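PDB 1U5K: DNA repair protein RecO from Deinococcus radiodurans, which is probably involved in DNA repair and in homologous recombination through the RecF pathway, and carries a bound zinc ion. Local coordinates for residues 190-193 and 194-198. Residues are numbered along the deposited sequence; the frame is centred on the assembly and turned at random.
Sequences LRHA and VRRTV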
ATOM      1  N   LEU A 190       1.078 -23.357  13.416  1.00 25.77           N
ATOM      2  CA  LEU A 190       0.005 -23.273  12.437  1.00 26.07           C
ATOM      3  C   LEU A 190      -1.239 -24.040  12.863  1.00 26.92           C
ATOM      4  O   LEU A 190      -2.344 -23.538  12.689  1.00 27.85           O
ATOM      5  CB  LEU A 190       0.513 -23.737  11.074  1.00 25.47           C
ATOM      6  CG  LEU A 190       1.524 -22.838  10.382  1.00 23.62           C
ATOM      7  CD1 LEU A 190       1.944 -23.463   9.085  1.00 24.14           C
ATOM      8  CD2 LEU A 190       1.093 -21.414  10.168  1.00 27.65           C
ATOM      9  N   ARG A 191      -1.072 -25.209  13.484  1.00 27.25           N
ATOM     10  CA  ARG A 191      -2.180 -26.065  13.867  1.00 27.08           C
ATOM     11  C   ARG A 191      -2.952 -25.602  15.088  1.00 28.38           C
ATOM     12  O   ARG A 191      -4.132 -25.911  15.252  1.00 28.50           O
ATOM     13  CB  ARG A 191      -1.696 -27.503  14.080  1.00 28.25           C
ATOM     14  CG  ARG A 191      -1.284 -28.222  12.810  1.00 25.88           C
ATOM     15  CD  ARG A 191      -0.669 -29.580  13.106  1.00 31.08           C
ATOM     16  NE  ARG A 191      -0.455 -30.396  11.927  1.00 29.72           N
ATOM     17  CZ  ARG A 191       0.403 -31.403  11.842  1.00 33.09           C
ATOM     18  NH1 ARG A 191       1.171 -31.746  12.862  1.00 32.67           N
ATOM     19  NH2 ARG A 191       0.480 -32.097  10.721  1.00 36.94           N
ATOM     20  N   HIS A 192      -2.308 -24.802  15.923  1.00 28.36           N
ATOM     21  CA  HIS A 192      -2.864 -24.482  17.225  1.00 29.41           C
ATOM     22  C   HIS A 192      -2.960 -22.996  17.541  1.00 30.15           C
ATOM     23  O   HIS A 192      -3.610 -22.639  18.508  1.00 29.47           O
ATOM     24  CB  HIS A 192      -2.004 -25.198  18.265  1.00 31.12           C
ATOM     25  CG  HIS A 192      -2.005 -26.685  18.083  1.00 30.54           C
ATOM     26  ND1 HIS A 192      -3.162 -27.426  18.166  1.00 36.37           N
ATOM     27  CD2 HIS A 192      -1.016 -27.559  17.782  1.00 34.37           C
ATOM     28  CE1 HIS A 192      -2.884 -28.697  17.941  1.00 38.56           C
ATOM     29  NE2 HIS A 192      -1.588 -28.806  17.714  1.00 37.79           N
ATOM     30  N   ALA A 193      -2.395 -22.134  16.703  1.00 31.76           N
ATOM     31  CA  ALA A 193      -2.275 -20.716  17.029  1.00 32.58           C
ATOM     32  C   ALA A 193      -3.637 -20.055  17.200  1.00 33.13           C
ATOM     33  O   ALA A 193      -3.812 -19.211  18.075  1.00 34.61           O
ATOM     34  CB  ALA A 193      -1.455 -20.007  15.969  1.00 33.30           C
ATOM     35  N   VAL A 194      -4.626 -20.469  16.416  1.00 33.46           N
ATOM     36  CA  VAL A 194      -5.960 -19.911  16.555  1.00 33.89           C
ATOM     37  C   VAL A 194      -6.668 -20.238  17.879  1.00 33.39           C
ATOM     38  O   VAL A 194      -7.335 -19.370  18.443  1.00 33.13           O
ATOM     39  CB  VAL A 194      -6.806 -20.277  15.328  1.00 34.20           C
ATOM     40  CG1 VAL A 194      -8.271 -19.905  15.515  1.00 36.47           C
ATOM     41  CG2 VAL A 194      -6.213 -19.626  14.100  1.00 35.85           C
ATOM     42  N   ARG A 195      -6.495 -21.454  18.392  1.00 33.53           N
ATOM     43  CA  ARG A 195      -7.197 -21.945  19.581  1.00 34.32           C
ATOM     44  C   ARG A 195      -6.435 -21.677  20.880  1.00 33.35           C
ATOM     45  O   ARG A 195      -7.012 -21.340  21.914  1.00 32.72           O
ATOM     46  CB  ARG A 195      -7.528 -23.431  19.401  1.00 35.24           C
ATOM     47  CG  ARG A 195      -7.684 -24.287  20.662  1.00 41.70           C
ATOM     48  CD  ARG A 195      -7.290 -25.765  20.477  1.00 49.82           C
ATOM     49  NE  ARG A 195      -6.536 -26.266  21.625  1.00 56.40           N
ATOM     50  CZ  ARG A 195      -5.225 -26.466  21.702  1.00 59.64           C
ATOM     51  NH1 ARG A 195      -4.404 -26.281  20.677  1.00 62.83           N
ATOM     52  NH2 ARG A 195      -4.715 -26.905  22.842  1.00 63.17           N
ATOM     53  N   ARG A 196      -5.117 -21.816  20.828  1.00 33.03           N
ATOM     54  CA  ARG A 196      -4.272 -21.606  21.993  1.00 33.24           C
ATOM     55  C   ARG A 196      -4.418 -20.197  22.544  1.00 32.55           C
ATOM     56  O   ARG A 196      -4.539 -19.230  21.781  1.00 31.28           O
ATOM     57  CB  ARG A 196      -2.820 -21.737  21.573  1.00 34.17           C
ATOM     58  CG  ARG A 196      -1.982 -22.618  22.444  1.00 38.53           C
ATOM     59  CD  ARG A 196      -0.688 -22.965  21.734  1.00 39.55           C
ATOM     60  NE  ARG A 196      -0.590 -24.404  21.578  1.00 40.25           N
ATOM     61  CZ  ARG A 196       0.341 -25.006  20.867  1.00 37.27           C
ATOM     62  NH1 ARG A 196       1.236 -24.285  20.213  1.00 37.97           N
ATOM     63  NH2 ARG A 196       0.355 -26.328  20.820  1.00 38.76           N
ATOM     64  N   THR A 197      -4.381 -20.079  23.866  1.00 30.69           N
ATOM     65  CA  THR A 197      -4.364 -18.753  24.469  1.00 30.39           C
ATOM     66  C   THR A 197      -3.121 -17.995  24.016  1.00 29.64           C
ATOM     67  O   THR A 197      -2.074 -18.582  23.743  1.00 28.81           O
ATOM     68  CB  THR A 197      -4.404 -18.824  26.009  1.00 30.31           C
ATOM     69  OG1 THR A 197      -3.207 -19.459  26.463  1.00 31.62           O
ATOM     70  CG2 THR A 197      -5.543 -19.693  26.496  1.00 31.04           C
ATOM     71  N   VAL A 198      -3.224 -16.674  23.935  1.00 29.90           N
ATOM     72  CA  VAL A 198      -2.057 -15.887  23.564  1.00 30.43           C
ATOM     73  C   VAL A 198      -0.956 -15.965  24.627  1.00 30.20           C
ATOM     74  O   VAL A 198       0.238 -16.000  24.334  1.00 29.53           O
ATOM     75  CB  VAL A 198      -2.423 -14.444  23.133  1.00 31.47           C
ATOM     76  CG1 VAL A 198      -3.475 -14.449  22.031  1.00 32.67           C
ATOM     77  CG2 VAL A 198      -2.905 -13.589  24.276  1.00 32.05           C
TER
HETATM   78  O   HOH W   1      -4.448 -22.824  14.245  1.00 38.88           O
HETATM   79  O   HOH W   2      -6.134 -23.845  16.410  1.00 27.24           O
HETATM   80  O   HOH W   3      -2.185 -18.345  20.542  1.00 35.19           O
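With chi1 at -60°, H192 sets its CG beside its own backbone N, and R196, its chain bent at chi3, brings its guanidinium back against H192 CB. H192 CB sits over the centre of one face of the R196 guanidinium, 3.5 Å from CZ. Beyond it, R196 NH2 comes within 3.6 Å of H192 CD2, the ring and guanidinium planes being 28° apart. R195 runs alongside H192 in the same direction, but its guanidinium is turned steeply against the ring; R195 NH1 lies 3.0 Å from H192 ND1 at an angle too poor for a hydrogen bond. R196 NH2 forms a salt bridge with D188 OD2, one helical turn before H192.

H192 O accepts two backbone N-H groups: R196 N donates at 2.9 Å, almost straight, and R195 N adds a weak bond. Between residues four apart just before this pair, water stands in for the direct bond: one molecule accepts from V194 N and donates to L190 O, and a second does the same, more weakly, between R195 N and R191 O. In the RecO C-terminal family region, away from the zinc site, the chain thus passes from helix 184-192 through a short surface turn into helix 198-203, N-capped by T197 OG1 on A200 N. Helix 129-141 flanks the turn: its Y138 packs on L190 and A193, and K139 NZ hydrogen-bonds to V194 O and R196 O.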